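Local coordinates for protein synthesis inhibitor, putative (Thermotoga maritima, PDB 2B33) that probably acts as a deaminase of the RutC (YjgF-like) family, assembles as a trimer and binds calcium, at residues A32-N37 with G77-K82; G52-G57 with R125-E130; E68-I73 with R106-H111; R99-Y104 with R115-V120. All coordinates share one frame; numbering follows the deposited sequence.

Interaction 1: A32-N37 with G77-K82; sequences AVVVGN and GGFSLK
F79 brings its ring up to V34 and N37, and its side chain carries this contact. From CB, which points toward strand 32-35, CG lies anti to the carbonyl carbon (chi1 -76°), sending the ring out of the loop that follows helix 59-76. On one flank, CD1 lies 4.0 Å from G77 C of its own loop, near the ring plane. One atom further, CE1 meets both methyls of V34, 3.9 Å to CG1 and 4.0 Å to CG2; CG1 is anti to the backbone N (chi1 174°) and CG2 anti to the carbonyl carbon, which brings both there. At the far end CZ and CE2 approach the N37 carbonyl, with CE2 3.3 Å from N37 O. That oxygen sits at the ring edge near its plane, where the slightly positive C-H rim suits it better than the electron-rich face would. Glycines suit the turns on both sides: G36 and G78 have positive phi, and a CB on G78 would run into the preceding carbonyl oxygen. F79 also packs on M39 of strand 38-44, L74 of helix 59-76 and K137. The ring fills the corner between the helix's C-terminal end and the hairpin formed by strands 32-35 and 38-44.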
loop_
_atom_site.group_PDB
_atom_site.type_symbol
_atom_site.label_atom_id
_atom_site.label_comp_id
_atom_site.label_asym_id
_atom_site.label_seq_id
_atom_site.Cartn_x
_atom_site.Cartn_y
_atom_site.Cartn_z
ATOM N N ALA A 32 10.046 5.796 10.065
ATOM C CA ALA A 32 8.842 5.110 10.498
ATOM C C ALA A 32 8.071 5.981 11.473
ATOM O O ALA A 32 8.590 6.983 11.955
ATOM C CB ALA A 32 9.179 3.776 11.116
ATOM N N VAL A 33 6.821 5.604 11.721
ATOM C CA VAL A 33 5.952 6.287 12.675
ATOM C C VAL A 33 5.288 5.219 13.530
ATOM O O VAL A 33 4.668 4.301 13.003
ATOM C CB VAL A 33 4.845 7.111 11.979
ATOM C CG1 VAL A 33 3.938 7.819 13.009
ATOM C CG2 VAL A 33 5.450 8.136 11.043
ATOM N N VAL A 34 5.426 5.349 14.846
ATOM C CA VAL A 34 4.835 4.418 15.789
ATOM C C VAL A 34 3.624 5.087 16.431
ATOM O O VAL A 34 3.739 6.172 17.000
ATOM C CB VAL A 34 5.854 3.997 16.878
ATOM C CG1 VAL A 34 5.198 3.118 17.967
ATOM C CG2 VAL A 34 7.028 3.271 16.242
ATOM N N VAL A 35 2.470 4.437 16.318
ATOM C CA VAL A 35 1.232 4.908 16.933
ATOM C C VAL A 35 0.637 3.717 17.695
ATOM O O VAL A 35 0.279 2.697 17.101
ATOM C CB VAL A 35 0.253 5.555 15.900
ATOM C CG1 VAL A 35 -0.058 4.629 14.719
ATOM C CG2 VAL A 35 -1.027 6.031 16.590
ATOM N N GLY A 36 0.567 3.847 19.019
ATOM C CA GLY A 36 0.075 2.776 19.878
ATOM C C GLY A 36 1.017 1.592 19.783
ATOM O O GLY A 36 2.222 1.741 19.980
ATOM N N ASN A 37 0.469 0.427 19.442
ATOM C CA ASN A 37 1.264 -0.789 19.261
ATOM C C ASN A 37 1.632 -1.064 17.796
ATOM O O ASN A 37 2.158 -2.132 17.504
ATOM C CB ASN A 37 0.558 -2.015 19.894
ATOM C CG ASN A 37 -0.710 -2.469 19.137
ATOM O OD1 ASN A 37 -1.144 -1.857 18.159
ATOM N ND2 ASN A 37 -1.307 -3.559 19.617
ATOM N N GLY A 77 12.712 1.410 17.053
ATOM C CA GLY A 77 11.442 1.780 17.686
ATOM C C GLY A 77 10.888 0.755 18.669
ATOM O O GLY A 77 9.763 0.905 19.151
ATOM N N GLY A 78 11.668 -0.279 18.980
ATOM C CA GLY A 78 11.243 -1.328 19.905
ATOM C C GLY A 78 10.445 -2.452 19.264
ATOM O O GLY A 78 9.806 -3.227 19.968
ATOM N N PHE A 79 10.498 -2.547 17.933
ATOM C CA PHE A 79 9.806 -3.586 17.166
ATOM C C PHE A 79 10.844 -4.570 16.616
ATOM O O PHE A 79 12.043 -4.308 16.679
ATOM C CB PHE A 79 8.993 -2.964 16.019
ATOM C CG PHE A 79 7.716 -2.294 16.463
ATOM C CD1 PHE A 79 7.744 -1.128 17.205
ATOM C CD2 PHE A 79 6.481 -2.817 16.107
ATOM C CE1 PHE A 79 6.570 -0.506 17.608
ATOM C CE2 PHE A 79 5.305 -2.198 16.505
ATOM C CZ PHE A 79 5.354 -1.041 17.261
ATOM N N SER A 80 10.378 -5.709 16.110
ATOM C CA SER A 80 11.262 -6.720 15.520
ATOM C C SER A 80 10.619 -7.240 14.241
ATOM O O SER A 80 9.532 -6.803 13.875
ATOM C CB SER A 80 11.536 -7.860 16.513
ATOM O OG SER A 80 10.362 -8.589 16.827
ATOM N N LEU A 81 11.305 -8.143 13.551
ATOM C CA LEU A 81 10.786 -8.725 12.311
ATOM C C LEU A 81 9.575 -9.611 12.580
ATOM O O LEU A 81 8.726 -9.764 11.711
ATOM C CB LEU A 81 11.871 -9.526 11.587
ATOM C CG LEU A 81 13.103 -8.756 11.111
ATOM C CD1 LEU A 81 14.204 -9.718 10.728
ATOM C CD2 LEU A 81 12.776 -7.839 9.936
ATOM N N LYS A 82 9.500 -10.188 13.781
ATOM C CA LYS A 82 8.362 -11.027 14.194
ATOM C C LYS A 82 7.065 -10.217 14.355
ATOM O O LYS A 82 5.970 -10.782 14.294
ATOM C CB LYS A 82 8.680 -11.780 15.491
#

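Interaction 2: G52-G57 with R125-E130. With EDO (1,2-ethanediol), chain C.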
loop_
_atom_site.group_PDB
_atom_site.type_symbol
_atom_site.label_atom_id
_atom_site.label_comp_id
_atom_site.label_asym_id
_atom_site.label_seq_id
_atom_site.Cartn_x
_atom_site.Cartn_y
_atom_site.Cartn_z
ATOM N N GLY A 52 25.924 6.591 2.535
ATOM C CA GLY A 52 24.862 7.215 1.745
ATOM C C GLY A 52 24.810 6.812 0.276
ATOM O O GLY A 52 24.024 7.374 -0.481
ATOM N N GLU A 53 25.604 5.815 -0.117
ATOM C CA GLU A 53 25.683 5.375 -1.507
ATOM C C GLU A 53 24.856 4.135 -1.784
ATOM O O GLU A 53 24.574 3.328 -0.892
ATOM C CB GLU A 53 27.131 5.152 -1.941
ATOM C CG GLU A 53 27.880 6.441 -2.215
ATOM C CD GLU A 53 29.215 6.190 -2.858
ATOM O OE1 GLU A 53 29.935 5.273 -2.398
ATOM O OE2 GLU A 53 29.549 6.917 -3.819
ATOM N N LEU A 54 24.482 4.013 -3.051
ATOM C CA LEU A 54 23.675 2.913 -3.532
ATOM C C LEU A 54 24.510 1.659 -3.631
ATOM O O LEU A 54 25.606 1.693 -4.203
ATOM C CB LEU A 54 23.119 3.228 -4.930
ATOM C CG LEU A 54 22.076 4.339 -5.041
ATOM C CD1 LEU A 54 21.826 4.672 -6.488
ATOM C CD2 LEU A 54 20.779 3.919 -4.350
ATOM N N VAL A 55 23.999 0.561 -3.084
ATOM C CA VAL A 55 24.673 -0.721 -3.201
ATOM C C VAL A 55 24.600 -1.088 -4.678
ATOM O O VAL A 55 23.524 -1.041 -5.268
ATOM C CB VAL A 55 24.030 -1.807 -2.305
ATOM C CG1 VAL A 55 24.545 -3.204 -2.660
ATOM C CG2 VAL A 55 24.306 -1.493 -0.843
ATOM N N GLN A 56 25.755 -1.405 -5.263
ATOM C CA GLN A 56 25.858 -1.747 -6.676
ATOM C C GLN A 56 26.476 -3.151 -6.722
ATOM O O GLN A 56 27.615 -3.348 -6.302
ATOM C CB GLN A 56 26.707 -0.704 -7.428
ATOM C CG GLN A 56 26.414 -0.663 -8.930
ATOM C CD GLN A 56 27.244 0.359 -9.705
ATOM O OE1 GLN A 56 28.395 0.647 -9.356
ATOM N NE2 GLN A 56 26.667 0.890 -10.789
ATOM N N GLY A 57 25.707 -4.119 -7.218
ATOM C CA GLY A 57 26.119 -5.524 -7.266
ATOM C C GLY A 57 24.933 -6.415 -7.605
ATOM O O GLY A 57 24.114 -6.052 -8.443
ATOM N N ARG A 125 16.036 7.126 -6.934
ATOM C CA ARG A 125 17.464 6.960 -7.244
ATOM C C ARG A 125 17.696 5.890 -8.329
ATOM O O ARG A 125 18.807 5.386 -8.470
ATOM C CB ARG A 125 18.261 6.578 -5.976
ATOM C CG ARG A 125 18.122 7.519 -4.778
ATOM C CD ARG A 125 18.974 8.759 -4.929
ATOM N NE ARG A 125 20.399 8.468 -4.748
ATOM C CZ ARG A 125 21.033 8.380 -3.573
ATOM N NH1 ARG A 125 20.391 8.550 -2.416
ATOM N NH2 ARG A 125 22.338 8.108 -3.553
ATOM N N ASN A 126 16.656 5.576 -9.109
ATOM C CA ASN A 126 16.673 4.508 -10.126
ATOM C C ASN A 126 17.059 3.104 -9.590
ATOM O O ASN A 126 17.657 2.301 -10.303
ATOM C CB ASN A 126 17.504 4.904 -11.371
ATOM C CG ASN A 126 16.761 5.847 -12.309
ATOM O OD1 ASN A 126 15.621 5.592 -12.700
ATOM N ND2 ASN A 126 17.430 6.912 -12.719
ATOM N N VAL A 127 16.682 2.805 -8.344
ATOM C CA VAL A 127 16.951 1.492 -7.757
ATOM C C VAL A 127 15.993 0.442 -8.341
ATOM O O VAL A 127 15.021 0.779 -9.019
ATOM C CB VAL A 127 16.867 1.475 -6.195
ATOM C CG1 VAL A 127 17.840 2.484 -5.603
ATOM C CG2 VAL A 127 15.435 1.680 -5.680
ATOM N N GLU A 128 16.279 -0.825 -8.058
ATOM C CA GLU A 128 15.510 -1.965 -8.564
ATOM C C GLU A 128 14.686 -2.702 -7.503
ATOM O O GLU A 128 13.913 -3.604 -7.832
ATOM C CB GLU A 128 16.497 -2.918 -9.231
ATOM C CG GLU A 128 17.084 -2.298 -10.504
ATOM C CD GLU A 128 18.581 -2.412 -10.623
ATOM O OE1 GLU A 128 19.261 -2.437 -9.584
ATOM O OE2 GLU A 128 19.083 -2.409 -11.773
ATOM N N ILE A 129 14.831 -2.313 -6.246
ATOM C CA ILE A 129 14.119 -2.970 -5.155
ATOM C C ILE A 129 13.803 -1.928 -4.070
ATOM O O ILE A 129 14.636 -1.071 -3.755
ATOM C CB ILE A 129 14.943 -4.210 -4.623
ATOM C CG1 ILE A 129 14.234 -4.959 -3.495
ATOM C CG2 ILE A 129 16.332 -3.811 -4.160
ATOM C CD1 ILE A 129 13.004 -5.726 -3.927
ATOM N N GLU A 130 12.574 -1.981 -3.559
ATOM C CA GLU A 130 12.133 -1.118 -2.473
ATOM C C GLU A 130 11.091 -1.898 -1.692
ATOM O O GLU A 130 10.196 -2.493 -2.295
ATOM C CB GLU A 130 11.558 0.212 -2.976
ATOM C CG GLU A 130 11.075 1.139 -1.847
ATOM C CD GLU A 130 10.609 2.503 -2.314
ATOM O OE1 GLU A 130 10.824 2.856 -3.482
ATOM O OE2 GLU A 130 10.022 3.241 -1.501
HETATM C C1 EDO C . 30.037 -4.521 -4.411
HETATM O O1 EDO C . 30.303 -4.023 -5.728
HETATM C C2 EDO C . 31.351 -4.810 -3.688
HETATM O O2 EDO C . 31.105 -5.475 -2.439
HETATM O O HOH W 1 22.327 10.124 0.026
#
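L54 reaches across to V127 and R125, joining two loops of the YjgF-like alpha/beta fold: the one leading into helix 59-76 and the one leading into strand 129-136. L54 CD2 meets V127 CG1 at 3.5 Å, the two side chains crossing at about a right angle, while CD1 lies 3.7 Å from R125 O. CD2 also packs against R125 CB, so the aliphatic root of the arginine extends the apolar patch. Bends at chi2 (-79°) and chi3 (-73°) then fold the guanidinium back to G52, where NH2 stands 3.6 Å from G52 O with that oxygen in the guanidinium plane. A water donates to G52 O at 3.3 Å and accepts a weak bond from R125 NH1. In the next shell, I47 packs on R125, and E128 forms a salt bridge with K62 of helix 59-76. N126 and R125 both have positive phi, a conformation asparagine tolerates well. G52, likewise at positive phi, lies near D48 and E50, calcium ligands in a structure of this protein, though no calcium is bound to this chain here. At the far end of the loop, 1,2-ethanediol, probably from the crystallisation liquor, donates from O1 to Q56 O at 2.8 Å.

Interaction 3: E68-I73 with R106-H111. With EDO (1,2-ethanediol), chain D.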
loop_
_atom_site.group_PDB
_atom_site.type_symbol
_atom_site.label_atom_id
_atom_site.label_comp_id
_atom_site.label_asym_id
_atom_site.label_seq_id
_atom_site.Cartn_x
_atom_site.Cartn_y
_atom_site.Cartn_z
ATOM N N GLU A 68 18.045 -5.042 5.757
ATOM C CA GLU A 68 18.849 -4.584 6.895
ATOM C C GLU A 68 18.399 -3.197 7.349
ATOM O O GLU A 68 18.352 -2.920 8.548
ATOM C CB GLU A 68 20.354 -4.583 6.587
ATOM C CG GLU A 68 21.028 -5.952 6.714
ATOM C CD GLU A 68 21.008 -6.524 8.150
ATOM O OE1 GLU A 68 21.189 -5.760 9.127
ATOM O OE2 GLU A 68 20.826 -7.749 8.299
ATOM N N ASN A 69 18.072 -2.335 6.390
ATOM C CA ASN A 69 17.545 -1.011 6.698
ATOM C C ASN A 69 16.193 -1.128 7.403
ATOM O O ASN A 69 15.962 -0.463 8.416
ATOM C CB ASN A 69 17.415 -0.162 5.424
ATOM C CG ASN A 69 18.759 0.219 4.823
ATOM O OD1 ASN A 69 19.787 0.148 5.487
ATOM N ND2 ASN A 69 18.749 0.657 3.567
ATOM N N LEU A 70 15.315 -1.977 6.862
ATOM C CA LEU A 70 13.999 -2.245 7.464
ATOM C C LEU A 70 14.130 -2.760 8.896
ATOM O O LEU A 70 13.434 -2.288 9.795
ATOM C CB LEU A 70 13.218 -3.273 6.626
ATOM C CG LEU A 70 11.874 -3.786 7.182
ATOM C CD1 LEU A 70 10.897 -2.643 7.416
ATOM C CD2 LEU A 70 11.250 -4.824 6.254
ATOM N N LYS A 71 15.021 -3.731 9.086
ATOM C CA LYS A 71 15.281 -4.341 10.399
ATOM C C LYS A 71 15.799 -3.343 11.444
ATOM O O LYS A 71 15.394 -3.384 12.608
ATOM C CB LYS A 71 16.277 -5.494 10.239
ATOM C CG LYS A 71 16.540 -6.303 11.504
ATOM C CD LYS A 71 17.466 -7.461 11.213
ATOM C CE LYS A 71 17.715 -8.275 12.463
ATOM N NZ LYS A 71 18.630 -9.413 12.195
ATOM N N ALA A 72 16.713 -2.476 11.023
ATOM C CA ALA A 72 17.268 -1.438 11.882
ATOM C C ALA A 72 16.186 -0.470 12.355
ATOM O O ALA A 72 16.187 -0.070 13.510
ATOM C CB ALA A 72 18.344 -0.681 11.147
ATOM N N ILE A 73 15.261 -0.110 11.463
ATOM C CA ILE A 73 14.163 0.816 11.786
ATOM C C ILE A 73 13.201 0.179 12.785
ATOM O O ILE A 73 12.820 0.814 13.766
ATOM C CB ILE A 73 13.416 1.283 10.514
ATOM C CG1 ILE A 73 14.354 2.131 9.654
ATOM C CG2 ILE A 73 12.184 2.133 10.870
ATOM C CD1 ILE A 73 13.919 2.310 8.221
ATOM N N ARG A 106 15.322 -15.470 4.588
ATOM C CA ARG A 106 16.298 -15.450 5.681
ATOM C C ARG A 106 15.928 -14.456 6.790
ATOM O O ARG A 106 16.462 -14.547 7.887
ATOM C CB ARG A 106 17.708 -15.188 5.133
ATOM C CG ARG A 106 18.234 -16.382 4.338
ATOM C CD ARG A 106 19.220 -16.016 3.242
ATOM N NE ARG A 106 19.551 -17.208 2.450
ATOM C CZ ARG A 106 20.123 -17.224 1.240
ATOM N NH1 ARG A 106 20.440 -16.097 0.590
ATOM N NH2 ARG A 106 20.358 -18.396 0.653
ATOM N N TYR A 107 15.021 -13.523 6.494
ATOM C CA TYR A 107 14.497 -12.552 7.467
ATOM C C TYR A 107 13.088 -12.938 7.962
ATOM O O TYR A 107 12.836 -12.886 9.165
ATOM C CB TYR A 107 14.505 -11.130 6.860
ATOM C CG TYR A 107 15.909 -10.578 6.669
ATOM C CD1 TYR A 107 16.710 -11.015 5.624
ATOM C CD2 TYR A 107 16.440 -9.634 7.546
ATOM C CE1 TYR A 107 18.002 -10.534 5.451
ATOM C CE2 TYR A 107 17.737 -9.142 7.382
ATOM C CZ TYR A 107 18.511 -9.599 6.331
ATOM O OH TYR A 107 19.791 -9.127 6.147
ATOM N N PHE A 108 12.198 -13.342 7.041
ATOM C CA PHE A 108 10.789 -13.701 7.353
ATOM C C PHE A 108 10.336 -15.153 7.034
ATOM O O PHE A 108 9.138 -15.401 6.846
ATOM C CB PHE A 108 9.842 -12.767 6.595
ATOM C CG PHE A 108 10.093 -11.312 6.820
ATOM C CD1 PHE A 108 9.599 -10.678 7.951
ATOM C CD2 PHE A 108 10.773 -10.556 5.869
ATOM C CE1 PHE A 108 9.807 -9.324 8.154
ATOM C CE2 PHE A 108 10.980 -9.199 6.064
ATOM C CZ PHE A 108 10.494 -8.581 7.208
ATOM N N GLY A 109 11.260 -16.107 6.970
ATOM C CA GLY A 109 10.898 -17.503 6.697
ATOM C C GLY A 109 10.085 -18.148 7.814
ATOM O O GLY A 109 9.174 -18.935 7.556
ATOM N N ASP A 110 10.423 -17.820 9.056
ATOM C CA ASP A 110 9.705 -18.330 10.219
ATOM C C ASP A 110 8.410 -17.559 10.447
ATOM O O ASP A 110 7.346 -18.148 10.630
ATOM C CB ASP A 110 10.556 -18.170 11.489
ATOM C CG ASP A 110 11.868 -18.937 11.438
ATOM O OD1 ASP A 110 12.016 -19.844 10.588
ATOM O OD2 ASP A 110 12.754 -18.630 12.267
ATOM N N HIS A 111 8.515 -16.234 10.397
ATOM C CA HIS A 111 7.407 -15.332 10.750
ATOM C C HIS A 111 6.269 -15.307 9.724
ATOM O O HIS A 111 5.094 -15.400 10.101
ATOM C CB HIS A 111 7.946 -13.917 11.032
ATOM C CG HIS A 111 9.156 -13.911 11.919
ATOM N ND1 HIS A 111 9.139 -14.404 13.207
ATOM C CD2 HIS A 111 10.427 -13.508 11.686
ATOM C CE1 HIS A 111 10.347 -14.296 13.733
ATOM N NE2 HIS A 111 11.145 -13.751 12.832
HETATM C C1 EDO D . 22.224 -12.648 4.534
HETATM O O1 EDO D . 22.269 -11.293 4.996
HETATM C C2 EDO D . 21.032 -12.829 3.593
HETATM O O2 EDO D . 21.415 -13.591 2.438
#
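Y107 OH donates to E68 OE2 at 2.8 Å, using the carboxylate's anti lone pair. OE2 lies in the plane of the tyrosine ring, at its edge, while the carboxylate is turned 64° from that ring. The glutamate gets there by a bend at chi2 (-64°) that carries its end toward helix 97-108. K71, fully extended, crosses the tyrosine at about a right angle, and its CD comes to the same ring edge, 4.2 Å from Y107 CE2; its long aliphatic chain packs here while the ammonium group continues past the ring. Deeper in, L70 CD2 meets F108 CZ at 3.9 Å, again at a ring edge, a purely apolar pair suited to its buried position between helix and sheet. Helices 59-76 and 97-108 of the alpha/beta YjgF-like fold pack side by side here, and L70 also rests on V41 of strand 38-44. On the outer side a 1,2-ethanediol accepts from R106 NH1 through O2 at 3.3 Å and is also bonded to E64. A phenylalanine in place of Y107 would probably keep the packing beside K71 but leave E68 OE2 without its phenolic donor. The contact therefore grades from polar to apolar toward the sheet: a phenol-carboxylate bond, consistent with an ionised E68, ties the helices together at their rim, and hydrocarbon packing seals them beneath.

Interaction 4: R99-Y104 with R115-V120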
loop_
_atom_site.group_PDB
_atom_site.type_symbol
_atom_site.label_atom_id
_atom_site.label_comp_id
_atom_site.label_asym_id
_atom_site.label_seq_id
_atom_site.Cartn_x
_atom_site.Cartn_y
_atom_site.Cartn_z
ATOM N N ARG A 99 15.156 -14.800 -6.583
ATOM C CA ARG A 99 16.331 -14.364 -5.810
ATOM C C ARG A 99 16.002 -13.414 -4.654
ATOM O O ARG A 99 16.658 -13.465 -3.619
ATOM C CB ARG A 99 17.383 -13.744 -6.735
ATOM C CG ARG A 99 18.050 -14.770 -7.653
ATOM C CD ARG A 99 18.919 -14.105 -8.710
ATOM N NE ARG A 99 18.109 -13.371 -9.691
ATOM C CZ ARG A 99 18.571 -12.446 -10.536
ATOM N NH1 ARG A 99 19.848 -12.098 -10.569
ATOM N NH2 ARG A 99 17.735 -11.855 -11.368
ATOM N N VAL A 100 15.007 -12.544 -4.832
ATOM C CA VAL A 100 14.567 -11.645 -3.766
ATOM C C VAL A 100 13.941 -12.486 -2.655
ATOM O O VAL A 100 14.237 -12.265 -1.485
ATOM C CB VAL A 100 13.558 -10.552 -4.262
ATOM C CG1 VAL A 100 12.868 -9.831 -3.076
ATOM C CG2 VAL A 100 14.259 -9.523 -5.156
ATOM N N ASN A 101 13.089 -13.443 -3.028
ATOM C CA ASN A 101 12.461 -14.350 -2.068
ATOM C C ASN A 101 13.477 -15.151 -1.264
ATOM O O ASN A 101 13.257 -15.421 -0.085
ATOM C CB ASN A 101 11.503 -15.334 -2.758
ATOM C CG ASN A 101 10.206 -14.686 -3.223
ATOM O OD1 ASN A 101 10.044 -13.469 -3.190
ATOM N ND2 ASN A 101 9.273 -15.513 -3.663
ATOM N N GLU A 102 14.573 -15.530 -1.920
ATOM C CA GLU A 102 15.656 -16.303 -1.306
ATOM C C GLU A 102 16.253 -15.539 -0.121
ATOM O O GLU A 102 16.391 -16.084 0.967
ATOM C CB GLU A 102 16.718 -16.593 -2.379
ATOM C CG GLU A 102 17.855 -17.522 -2.008
ATOM C CD GLU A 102 18.757 -17.844 -3.205
ATOM O OE1 GLU A 102 18.648 -17.180 -4.262
ATOM O OE2 GLU A 102 19.586 -18.769 -3.092
ATOM N N VAL A 103 16.576 -14.267 -0.339
ATOM C CA VAL A 103 17.118 -13.400 0.715
ATOM C C VAL A 103 16.020 -13.034 1.735
ATOM O O VAL A 103 16.270 -13.010 2.935
ATOM C CB VAL A 103 17.753 -12.100 0.130
ATOM C CG1 VAL A 103 18.304 -11.219 1.247
ATOM C CG2 VAL A 103 18.859 -12.437 -0.887
ATOM N N TYR A 104 14.818 -12.750 1.238
ATOM C CA TYR A 104 13.654 -12.402 2.057
ATOM C C TYR A 104 13.353 -13.491 3.095
ATOM O O TYR A 104 13.089 -13.181 4.254
ATOM C CB TYR A 104 12.449 -12.186 1.135
ATOM C CG TYR A 104 11.196 -11.646 1.774
ATOM C CD1 TYR A 104 10.303 -12.491 2.412
ATOM C CD2 TYR A 104 10.870 -10.298 1.685
ATOM C CE1 TYR A 104 9.142 -12.013 2.982
ATOM C CE2 TYR A 104 9.703 -9.811 2.244
ATOM C CZ TYR A 104 8.840 -10.677 2.895
ATOM O OH TYR A 104 7.675 -10.220 3.470
ATOM N N ARG A 115 1.915 -10.381 2.262
ATOM C CA ARG A 115 2.759 -9.699 1.291
ATOM C C ARG A 115 2.148 -9.496 -0.099
ATOM O O ARG A 115 1.293 -10.262 -0.532
ATOM C CB ARG A 115 4.058 -10.501 1.137
ATOM C CG ARG A 115 5.153 -9.817 0.341
ATOM C CD ARG A 115 6.385 -10.682 0.209
ATOM N NE ARG A 115 6.169 -11.845 -0.655
ATOM C CZ ARG A 115 7.117 -12.706 -1.030
ATOM N NH1 ARG A 115 8.382 -12.549 -0.634
ATOM N NH2 ARG A 115 6.801 -13.736 -1.817
ATOM N N SER A 116 2.592 -8.426 -0.761
ATOM C CA SER A 116 2.308 -8.137 -2.176
ATOM C C SER A 116 3.666 -7.836 -2.803
ATOM O O SER A 116 4.494 -7.154 -2.208
ATOM C CB SER A 116 1.364 -6.955 -2.378
ATOM O OG SER A 116 0.020 -7.319 -2.150
ATOM N N PHE A 117 3.888 -8.372 -3.996
ATOM C CA PHE A 117 5.133 -8.221 -4.722
ATOM C C PHE A 117 4.704 -7.739 -6.103
ATOM O O PHE A 117 4.050 -8.487 -6.838
ATOM C CB PHE A 117 5.815 -9.584 -4.788
ATOM C CG PHE A 117 7.299 -9.542 -5.062
ATOM C CD1 PHE A 117 7.803 -9.016 -6.242
ATOM C CD2 PHE A 117 8.185 -10.121 -4.168
ATOM C CE1 PHE A 117 9.167 -9.017 -6.494
ATOM C CE2 PHE A 117 9.536 -10.128 -4.418
ATOM C CZ PHE A 117 10.032 -9.583 -5.578
ATOM N N VAL A 118 5.040 -6.490 -6.437
ATOM C CA VAL A 118 4.671 -5.880 -7.727
ATOM C C VAL A 118 5.876 -5.218 -8.381
ATOM O O VAL A 118 6.813 -4.805 -7.695
ATOM C CB VAL A 118 3.516 -4.845 -7.584
ATOM C CG1 VAL A 118 2.278 -5.521 -7.061
ATOM C CG2 VAL A 118 3.900 -3.663 -6.679
ATOM N N ALA A 119 5.843 -5.124 -9.709
ATOM C CA ALA A 119 6.924 -4.504 -10.478
ATOM C C ALA A 119 6.421 -3.194 -11.072
ATOM O O ALA A 119 5.530 -3.198 -11.926
ATOM C CB ALA A 119 7.430 -5.422 -11.572
ATOM N N VAL A 120 6.991 -2.084 -10.599
ATOM C CA VAL A 120 6.626 -0.739 -11.054
ATOM C C VAL A 120 7.569 -0.292 -12.180
ATOM O O VAL A 120 8.491 -1.015 -12.556
ATOM C CB VAL A 120 6.589 0.295 -9.887
ATOM C CG1 VAL A 120 5.624 -0.162 -8.809
ATOM C CG2 VAL A 120 7.984 0.574 -9.298
#
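R115, which opens residues 115-120, reaches toward helix 97-108 and runs over one face of Y104, the two side chains passing in opposite directions. Its chain runs extended to CD, which comes 3.5 Å from Y104 OH, and then bends at chi3 (69°), so that NH1 ends 3.6 Å above the plane of the Y104 ring. The result is a cation-pi contact, with CZ 4.7 Å from the ring centroid; the guanidinium is tilted 59° to the ring, so the two groups do not stack. NH1 also gives a weak bond to N101 OD1 at 3.2 Å, bent to 127°. With a leucine in place of Y104 the guanidinium would lose its aromatic face and would probably be freer to turn. S116 is directed away from the helix, and its OG bonds to E132 of the third subunit. F117 returns to the helix side: its CE2 meets V100 CG1 at 3.6 Å, the valine lying at the ring edge, and its CD2 sits 4.2 Å above one face of the R115 guanidinium. V118 then packs on L123 of the third subunit. A large aromatic and a long arginine suit this strand because they span the wide gap to the helix. This is the packing of a beta-alpha-beta unit, strand 84-91, helix 97-108 and strand 114-119, with the strand's other face committed to the trimer interface.

Overall arrangement
From the N terminus, residues 32-37 open interaction 1, and 52-57 and 68-73 open interactions 2 and 3 before 77-82 closes the first loop. Interaction 1 therefore crosses both 2 and 3. Residues 99-104 then open interaction 4; interaction 3 closes at 106-111 and interaction 4 at 115-120, so these two cross, sharing helix 97-108. Both are nested inside interaction 2, which closes last, at 125-130. Interactions 1 and 3 touch where A32 packs on I73 and L81 on F108; interactions 2 and 4 meet through I129 and V100. Together they tie helices 59-76 and 97-108 to each other and to the sheet from its 32-35 strand to its 114-119 strand.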